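Local atomic coordinates of cerato-platanin 1 (Moniliophthora perniciosa, PDB entry 3SUJ), a protein that is a secreted, zinc-binding member of the cerato-platanin family with a double-psi beta-barrel fold, its function being unknown. Residues A[26-31]-A[54-59]; A[62-67]-A[80-85]. All coordinates share one frame; numbering follows the deposited sequence.

Contact 1. Residues A[26-31]-A[54-59]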
ATOM      1  N   GLY A  26      17.626   7.720   3.194  1.00 19.07           N
ATOM      2  CA  GLY A  26      18.517   6.939   2.355  1.00 19.96           C
ATOM      3  C   GLY A  26      18.185   7.043   0.864  1.00 16.19           C
ATOM      4  O   GLY A  26      17.185   7.615   0.440  1.00 17.18           O
ATOM      5  N   GLU A  27      19.075   6.476   0.049  1.00 17.00           N
ATOM      6  CA  GLU A  27      18.969   6.550  -1.388  1.00 15.02           C
ATOM      7  C   GLU A  27      17.581   6.185  -1.873  1.00 15.68           C
ATOM      8  O   GLU A  27      17.034   6.819  -2.789  1.00 17.24           O
ATOM      9  CB  GLU A  27      19.951   5.475  -1.954  1.00 17.91           C
ATOM     10  CG  GLU A  27      19.938   5.381  -3.447  1.00 22.27           C
ATOM     11  CD  GLU A  27      20.776   4.206  -4.025  1.00 20.68           C
ATOM     12  OE1 GLU A  27      21.422   3.456  -3.273  1.00 29.33           O
ATOM     13  OE2 GLU A  27      20.764   4.022  -5.222  1.00 29.99           O
ATOM     14  N   ASN A  28      17.023   5.095  -1.305  1.00 15.12           N
ATOM     15  CA  ASN A  28      15.710   4.622  -1.781  1.00 15.69           C
ATOM     16  C   ASN A  28      14.541   5.121  -0.890  1.00 15.83           C
ATOM     17  O   ASN A  28      13.358   4.797  -1.136  1.00 18.19           O
ATOM     18  CB  ASN A  28      15.713   3.095  -1.870  1.00 17.40           C
ATOM     19  CG  ASN A  28      16.638   2.627  -2.891  1.00 19.03           C
ATOM     20  OD1 ASN A  28      16.616   3.176  -4.000  1.00 25.72           O
ATOM     21  ND2 ASN A  28      17.489   1.672  -2.610  1.00 20.28           N
ATOM     22  N   GLY A  29      14.807   5.865   0.146  1.00 14.41           N
ATOM     23  CA  GLY A  29      13.768   6.334   1.050  1.00 15.58           C
ATOM     24  C   GLY A  29      12.969   7.461   0.470  1.00 14.12           C
ATOM     25  O   GLY A  29      13.342   8.088  -0.524  1.00 17.82           O
ATOM     26  N   LEU A  30      11.880   7.765   1.099  1.00 13.72           N
ATOM     27  CA  LEU A  30      10.872   8.678   0.543  1.00 13.27           C
ATOM     28  C   LEU A  30      10.895  10.031   1.215  1.00 13.78           C
ATOM     29  O   LEU A  30      10.285  10.967   0.673  1.00 13.55           O
ATOM     30  CB  LEU A  30       9.488   8.021   0.655  1.00 13.87           C
ATOM     31  CG  LEU A  30       9.420   6.760  -0.209  1.00 14.58           C
ATOM     32  CD1 LEU A  30       8.104   6.057   0.083  1.00 15.76           C
ATOM     33  CD2 LEU A  30       9.562   7.078  -1.746  1.00 21.12           C
ATOM     34  N   TYR A  31      11.572  10.129   2.341  1.00 15.05           N
ATOM     35  CA  TYR A  31      11.824  11.394   3.038  1.00 18.18           C
ATOM     36  C   TYR A  31      13.235  11.894   2.637  1.00 20.89           C
ATOM     37  O   TYR A  31      14.199  11.130   2.615  1.00 20.69           O
ATOM     38  CB  TYR A  31      11.767  11.130   4.529  1.00 18.09           C
ATOM     39  CG  TYR A  31      11.765  12.335   5.388  1.00 18.09           C
ATOM     40  CD1 TYR A  31      10.583  12.883   5.895  1.00 19.77           C
ATOM     41  CD2 TYR A  31      12.979  12.912   5.756  1.00 20.27           C
ATOM     42  CE1 TYR A  31      10.607  13.975   6.759  1.00 23.56           C
ATOM     43  CE2 TYR A  31      13.007  14.020   6.560  1.00 23.27           C
ATOM     44  CZ  TYR A  31      11.823  14.522   7.073  1.00 25.52           C
ATOM     45  OH  TYR A  31      11.848  15.593   7.930  1.00 31.47           O
ATOM     46  N   GLY A  54      13.552  -4.277   4.127  1.00  8.30           N
ATOM     47  CA  GLY A  54      14.033  -3.531   5.295  1.00  9.43           C
ATOM     48  C   GLY A  54      14.442  -2.200   4.789  1.00  8.31           C
ATOM     49  O   GLY A  54      14.155  -1.809   3.625  1.00  8.87           O
ATOM     50  N   TYR A  55      15.145  -1.442   5.626  1.00  9.27           N
ATOM     51  CA  TYR A  55      15.607  -0.119   5.282  1.00  9.92           C
ATOM     52  C   TYR A  55      16.305  -0.121   3.949  1.00  9.73           C
ATOM     53  O   TYR A  55      17.093  -0.984   3.590  1.00 10.98           O
ATOM     54  CB  TYR A  55      16.564   0.362   6.394  1.00 11.41           C
ATOM     55  CG  TYR A  55      17.070   1.818   6.198  1.00 13.00           C
ATOM     56  CD1 TYR A  55      16.285   2.920   6.434  1.00 15.24           C
ATOM     57  CD2 TYR A  55      18.319   1.994   5.757  1.00 14.18           C
ATOM     58  CE1 TYR A  55      16.838   4.203   6.243  1.00 16.41           C
ATOM     59  CE2 TYR A  55      18.890   3.223   5.476  1.00 13.10           C
ATOM     60  CZ  TYR A  55      18.140   4.292   5.736  1.00 13.45           C
ATOM     61  OH  TYR A  55      18.672   5.576   5.557  1.00 16.21           O
ATOM     62  N   ASN A  56      16.003   0.931   3.175  1.00 10.58           N
ATOM     63  CA  ASN A  56      16.627   1.231   1.880  1.00 12.80           C
ATOM     64  C   ASN A  56      16.341   0.180   0.787  1.00 11.13           C
ATOM     65  O   ASN A  56      17.040   0.115  -0.188  1.00 12.41           O
ATOM     66  CB  ASN A  56      18.172   1.433   2.070  1.00 13.79           C
ATOM     67  CG  ASN A  56      18.689   2.703   1.422  1.00 20.71           C
ATOM     68  OD1 ASN A  56      17.996   3.358   0.623  1.00 20.35           O
ATOM     69  ND2 ASN A  56      19.969   3.041   1.750  1.00 21.39           N
ATOM     70  N   SER A  57      15.256  -0.575   0.917  1.00  9.76           N
ATOM     71  CA  SER A  57      14.879  -1.486  -0.140  1.00  8.55           C
ATOM     72  C   SER A  57      14.689  -0.739  -1.471  1.00 10.47           C
ATOM     73  O   SER A  57      13.971   0.293  -1.532  1.00  9.63           O
ATOM     74  CB  SER A  57      13.510  -2.058   0.195  1.00  9.77           C
ATOM     75  OG  SER A  57      12.946  -2.776  -0.897  1.00  9.50           O
ATOM     76  N   PRO A  58      15.130  -1.325  -2.588  1.00  9.86           N
ATOM     77  CA  PRO A  58      14.849  -0.726  -3.899  1.00 10.09           C
ATOM     78  C   PRO A  58      13.397  -0.792  -4.259  1.00 10.50           C
ATOM     79  O   PRO A  58      13.010  -0.118  -5.217  1.00 12.41           O
ATOM     80  CB  PRO A  58      15.732  -1.549  -4.886  1.00 11.67           C
ATOM     81  CG  PRO A  58      16.714  -2.202  -3.981  1.00 14.98           C
ATOM     82  CD  PRO A  58      16.086  -2.465  -2.657  1.00 10.06           C
ATOM     83  N   ASN A  59      12.594  -1.588  -3.569  1.00  9.27           N
ATOM     84  CA  ASN A  59      11.146  -1.578  -3.805  1.00  9.69           C
ATOM     85  C   ASN A  59      10.443  -0.421  -3.115  1.00  8.89           C
ATOM     86  O   ASN A  59       9.218  -0.226  -3.317  1.00  9.95           O
ATOM     87  CB  ASN A  59      10.534  -2.905  -3.375  1.00 10.51           C
ATOM     88  CG  ASN A  59      10.948  -4.013  -4.320  1.00 10.48           C
ATOM     89  OD1 ASN A  59      10.944  -3.772  -5.558  1.00 12.05           O
ATOM     90  ND2 ASN A  59      11.269  -5.158  -3.817  1.00 10.33           N
TER
HETATM   91  O   HOH W   1      21.510   5.430   1.263  1.00 22.14           O
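N28 and N56 bring two surface beta turns together, a type I turn from G26 to G29 and a type II turn from G54 to S57, N28 CA and N56 CA lying 5.1 Å apart. These are loop turns outside the strands of the double-psi barrel, and two asparagines join them reciprocally: the side chain of each bonds to the backbone of the other. N56 OD1 accepts from N28 N at 2.8 Å, with the donor nearly along the C=O axis. In return N28 ND2 donates to N56 O over 2.9 Å; here the N-H lies above the carbonyl plane, although the acceptor stays close to the plane of the N28 amide. N28 reaches it because CG stands anti to its own carbonyl carbon (chi1 -66°), and the two amide planes are turned 68° apart. Asparagine suits the third place of the type II turn, since it tolerates the positive phi of 65° that N56 adopts there. An alanine here would probably leave N28 N without its acceptor and deprive the bridging water of its contact with the N56 amide. G26 fits for want of a side chain: a CB would press on the preceding carbonyl O at these backbone angles and run into Y55 OH, the hydroxyl that hydrogen-bonds D25. P58 takes a lesser part, its ring lying near N28 ND2. At the edge of the contact one water accepts from both E27 N and N56 ND2, each at 2.9 Å.

Contact 2. Residues A[62-67]-A[80-85]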
ATOM      1  N   SER A  62       7.622   1.805  -4.861  1.00  9.61           N
ATOM      2  CA  SER A  62       7.058   1.132  -6.039  1.00 10.86           C
ATOM      3  C   SER A  62       5.542   1.115  -5.959  1.00  8.85           C
ATOM      4  O   SER A  62       4.938   1.220  -4.874  1.00  9.53           O
ATOM      5  CB  SER A  62       7.526  -0.348  -6.073  1.00 13.54           C
ATOM      6  OG  SER A  62       8.819  -0.549  -6.517  1.00 18.56           O
ATOM      7  N   CYS A  63       4.929   0.985  -7.112  1.00  9.02           N
ATOM      8  CA  CYS A  63       3.493   0.982  -7.281  1.00  8.27           C
ATOM      9  C   CYS A  63       3.010  -0.395  -7.598  1.00  8.98           C
ATOM     10  O   CYS A  63       3.458  -1.036  -8.604  1.00 10.10           O
ATOM     11  CB  CYS A  63       3.164   1.930  -8.424  1.00 10.28           C
ATOM     12  SG  CYS A  63       1.360   2.133  -8.717  1.00 10.40           S
ATOM     13  N   TYR A  64       2.075  -0.921  -6.823  1.00  7.78           N
ATOM     14  CA  TYR A  64       1.546  -2.274  -7.006  1.00  7.84           C
ATOM     15  C   TYR A  64       0.096  -2.204  -7.364  1.00  7.89           C
ATOM     16  O   TYR A  64      -0.716  -1.580  -6.602  1.00  8.80           O
ATOM     17  CB  TYR A  64       1.742  -3.114  -5.716  1.00  8.17           C
ATOM     18  CG  TYR A  64       3.169  -3.386  -5.439  1.00  7.49           C
ATOM     19  CD1 TYR A  64       3.760  -4.555  -5.930  1.00  8.83           C
ATOM     20  CD2 TYR A  64       3.953  -2.558  -4.667  1.00  9.93           C
ATOM     21  CE1 TYR A  64       5.091  -4.878  -5.688  1.00  9.22           C
ATOM     22  CE2 TYR A  64       5.306  -2.889  -4.417  1.00  9.73           C
ATOM     23  CZ  TYR A  64       5.822  -4.052  -4.878  1.00 10.06           C
ATOM     24  OH  TYR A  64       7.164  -4.324  -4.595  1.00 12.33           O
ATOM     25  N   GLN A  65      -0.298  -2.869  -8.427  1.00  7.92           N
ATOM     26  CA  GLN A  65      -1.684  -3.074  -8.742  1.00  7.02           C
ATOM     27  C   GLN A  65      -2.184  -4.307  -8.054  1.00  6.90           C
ATOM     28  O   GLN A  65      -1.633  -5.414  -8.214  1.00  7.89           O
ATOM     29  CB  GLN A  65      -1.797  -3.269 -10.228  1.00  8.05           C
ATOM     30  CG  GLN A  65      -3.275  -3.494 -10.695  1.00  9.31           C
ATOM     31  CD  GLN A  65      -3.322  -3.860 -12.169  1.00 10.74           C
ATOM     32  OE1 GLN A  65      -2.529  -4.744 -12.591  1.00 17.12           O
ATOM     33  NE2 GLN A  65      -4.119  -3.214 -12.971  1.00 11.32           N
ATOM     34  N   LEU A  66      -3.198  -4.122  -7.217  1.00  7.54           N
ATOM     35  CA  LEU A  66      -3.793  -5.208  -6.449  1.00  7.05           C
ATOM     36  C   LEU A  66      -5.216  -5.387  -6.909  1.00  6.97           C
ATOM     37  O   LEU A  66      -5.979  -4.459  -6.874  1.00  8.64           O
ATOM     38  CB  LEU A  66      -3.771  -4.897  -4.953  1.00  7.04           C
ATOM     39  CG  LEU A  66      -2.415  -4.507  -4.378  1.00  9.51           C
ATOM     40  CD1 LEU A  66      -2.519  -4.138  -2.862  1.00 14.49           C
ATOM     41  CD2 LEU A  66      -1.412  -5.602  -4.500  1.00 15.69           C
ATOM     42  N   THR A  67      -5.522  -6.601  -7.349  1.00  7.06           N
ATOM     43  CA  THR A  67      -6.828  -6.885  -7.940  1.00  8.52           C
ATOM     44  C   THR A  67      -7.543  -7.919  -7.134  1.00  7.86           C
ATOM     45  O   THR A  67      -7.035  -8.985  -6.816  1.00  9.15           O
ATOM     46  CB  THR A  67      -6.690  -7.382  -9.427  1.00  8.80           C
ATOM     47  OG1 THR A  67      -5.996  -6.317 -10.160  1.00  8.87           O
ATOM     48  CG2 THR A  67      -8.083  -7.578 -10.028  1.00 10.16           C
ATOM     49  N   MET A  80      -1.283   0.777  -5.211  1.00  7.66           N
ATOM     50  CA  MET A  80      -0.749   1.130  -3.878  1.00  7.42           C
ATOM     51  C   MET A  80       0.724   1.448  -3.947  1.00  6.54           C
ATOM     52  O   MET A  80       1.471   0.655  -4.468  1.00  7.94           O
ATOM     53  CB  MET A  80      -0.984  -0.092  -2.929  1.00  9.58           C
ATOM     54  CG  MET A  80      -0.759   0.252  -1.444  1.00 10.42           C
ATOM     55  SD  MET A  80      -0.450  -1.122  -0.328  1.00 12.45           S
ATOM     56  CE  MET A  80       1.280  -1.251  -0.668  1.00 11.23           C
ATOM     57  N   VAL A  81       1.125   2.555  -3.292  1.00  8.04           N
ATOM     58  CA  VAL A  81       2.515   2.851  -3.132  1.00  8.63           C
ATOM     59  C   VAL A  81       3.051   2.115  -1.907  1.00  7.43           C
ATOM     60  O   VAL A  81       2.495   2.341  -0.790  1.00  8.34           O
ATOM     61  CB  VAL A  81       2.768   4.383  -3.017  1.00  8.36           C
ATOM     62  CG1 VAL A  81       4.274   4.652  -2.827  1.00  9.90           C
ATOM     63  CG2 VAL A  81       2.184   5.106  -4.272  1.00 10.78           C
ATOM     64  N   ALA A  82       4.102   1.346  -2.034  1.00  7.50           N
ATOM     65  CA  ALA A  82       4.674   0.637  -0.927  1.00  6.93           C
ATOM     66  C   ALA A  82       5.757   1.460  -0.250  1.00  7.11           C
ATOM     67  O   ALA A  82       6.696   1.967  -0.855  1.00  8.31           O
ATOM     68  CB  ALA A  82       5.320  -0.621  -1.427  1.00  9.02           C
ATOM     69  N   ILE A  83       5.543   1.666   1.067  1.00  7.29           N
ATOM     70  CA  ILE A  83       6.415   2.575   1.835  1.00  7.65           C
ATOM     71  C   ILE A  83       6.928   1.921   3.119  1.00  8.15           C
ATOM     72  O   ILE A  83       7.717   2.594   3.863  1.00  9.16           O
ATOM     73  CB  ILE A  83       5.647   3.899   2.210  1.00  8.43           C
ATOM     74  CG1 ILE A  83       4.548   3.621   3.288  1.00  9.51           C
ATOM     75  CG2 ILE A  83       4.971   4.528   0.980  1.00  9.35           C
ATOM     76  CD1 ILE A  83       3.818   4.944   3.743  1.00 11.86           C
ATOM     77  N   ASP A  84       6.492   0.725   3.412  1.00  7.00           N
ATOM     78  CA  ASP A  84       6.741   0.114   4.739  1.00  8.03           C
ATOM     79  C   ASP A  84       6.889  -1.383   4.571  1.00  7.86           C
ATOM     80  O   ASP A  84       6.280  -1.960   3.610  1.00  7.78           O
ATOM     81  CB  ASP A  84       5.527   0.487   5.671  1.00  8.44           C
ATOM     82  CG  ASP A  84       5.803   0.380   7.116  1.00  9.74           C
ATOM     83  OD1 ASP A  84       6.964   0.463   7.583  1.00 10.19           O
ATOM     84  OD2 ASP A  84       4.786   0.311   7.833  1.00 11.44           O
ATOM     85  N   ARG A  85       7.606  -2.061   5.422  1.00  7.96           N
ATOM     86  CA  ARG A  85       7.593  -3.506   5.372  1.00  8.15           C
ATOM     87  C   ARG A  85       6.296  -4.103   5.940  1.00 10.10           C
ATOM     88  O   ARG A  85       5.748  -3.573   6.962  1.00 13.12           O
ATOM     89  CB  ARG A  85       8.791  -4.074   6.182  1.00  9.15           C
ATOM     90  CG  ARG A  85       8.792  -5.618   6.222  1.00 10.28           C
ATOM     91  CD  ARG A  85      10.187  -6.179   6.486  1.00  8.98           C
ATOM     92  NE  ARG A  85      10.089  -7.646   6.506  1.00 10.71           N
ATOM     93  CZ  ARG A  85       9.926  -8.391   5.403  1.00  9.08           C
ATOM     94  NH1 ARG A  85       9.941  -7.864   4.196  1.00  8.53           N
ATOM     95  NH2 ARG A  85       9.702  -9.707   5.510  1.00 10.99           N
TER
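Y64 and M80 form an antiparallel hydrogen-bonded pair in a beta hairpin of the double-psi barrel, M80 N giving to Y64 O at 2.8 Å and Y64 N to M80 O at 2.9 Å. A third bond, from A82 N to S62 O, extends the pairing past the non-hydrogen-bonded pair of C63 and V81. The strands 63-67 and 80-83 depart from strict antiparallel by a wide margin, their directions making 130°, consistent with the strong twist of a barrel wall. The Y64 side chain can be traced outward. Its CB lies 4.0 Å from M80 O, and CG stands anti to the carbonyl carbon (chi1 -67°), which swings the ring along the strand toward A82. On the ring CD2 and then CE2 meet the A82 methyl, CE2 coming to 3.8 Å of CB, which sits at the ring edge near its plane. At the tip Y64 OH comes to 3.8 Å from N59 CG. Small A82 leaves room for this broad ring, which also meets F90 edge-to-face. By nearest atoms the Y64 side chain lies about 4 Å from a zinc ion and about 3 Å from the side chain of D51, which binds zinc in a structure of this protein. On the face that carries C63 and V81, C63 SG is in a disulfide with C123. Strand 111-118 flanks 63-68 on its other edge, M80 packs on F90 and A92 of strand 90-92, and V81 bonds through its backbone to G47 of strand 47-49.

How the contacts relate
Contact 2 is buried, near the centre of the chain, and joins two sheet strands; contact 1 lies at the surface and joins two loops, one on either side in sequence of strand 47-49. Their chemistry follows: regular backbone bonds and apolar side chains inside, asparagine amides, a bridging water and exposed turns outside. No segment is shared, but 54-59 leads within a few residues into 62-67. The contacts also touch, L30 CD1 meeting I83 CG2 at 3.6 Å. L30 thus packs one loop of contact 1 against the end of strand 76-83, and K117 bonds to both N59 and S62.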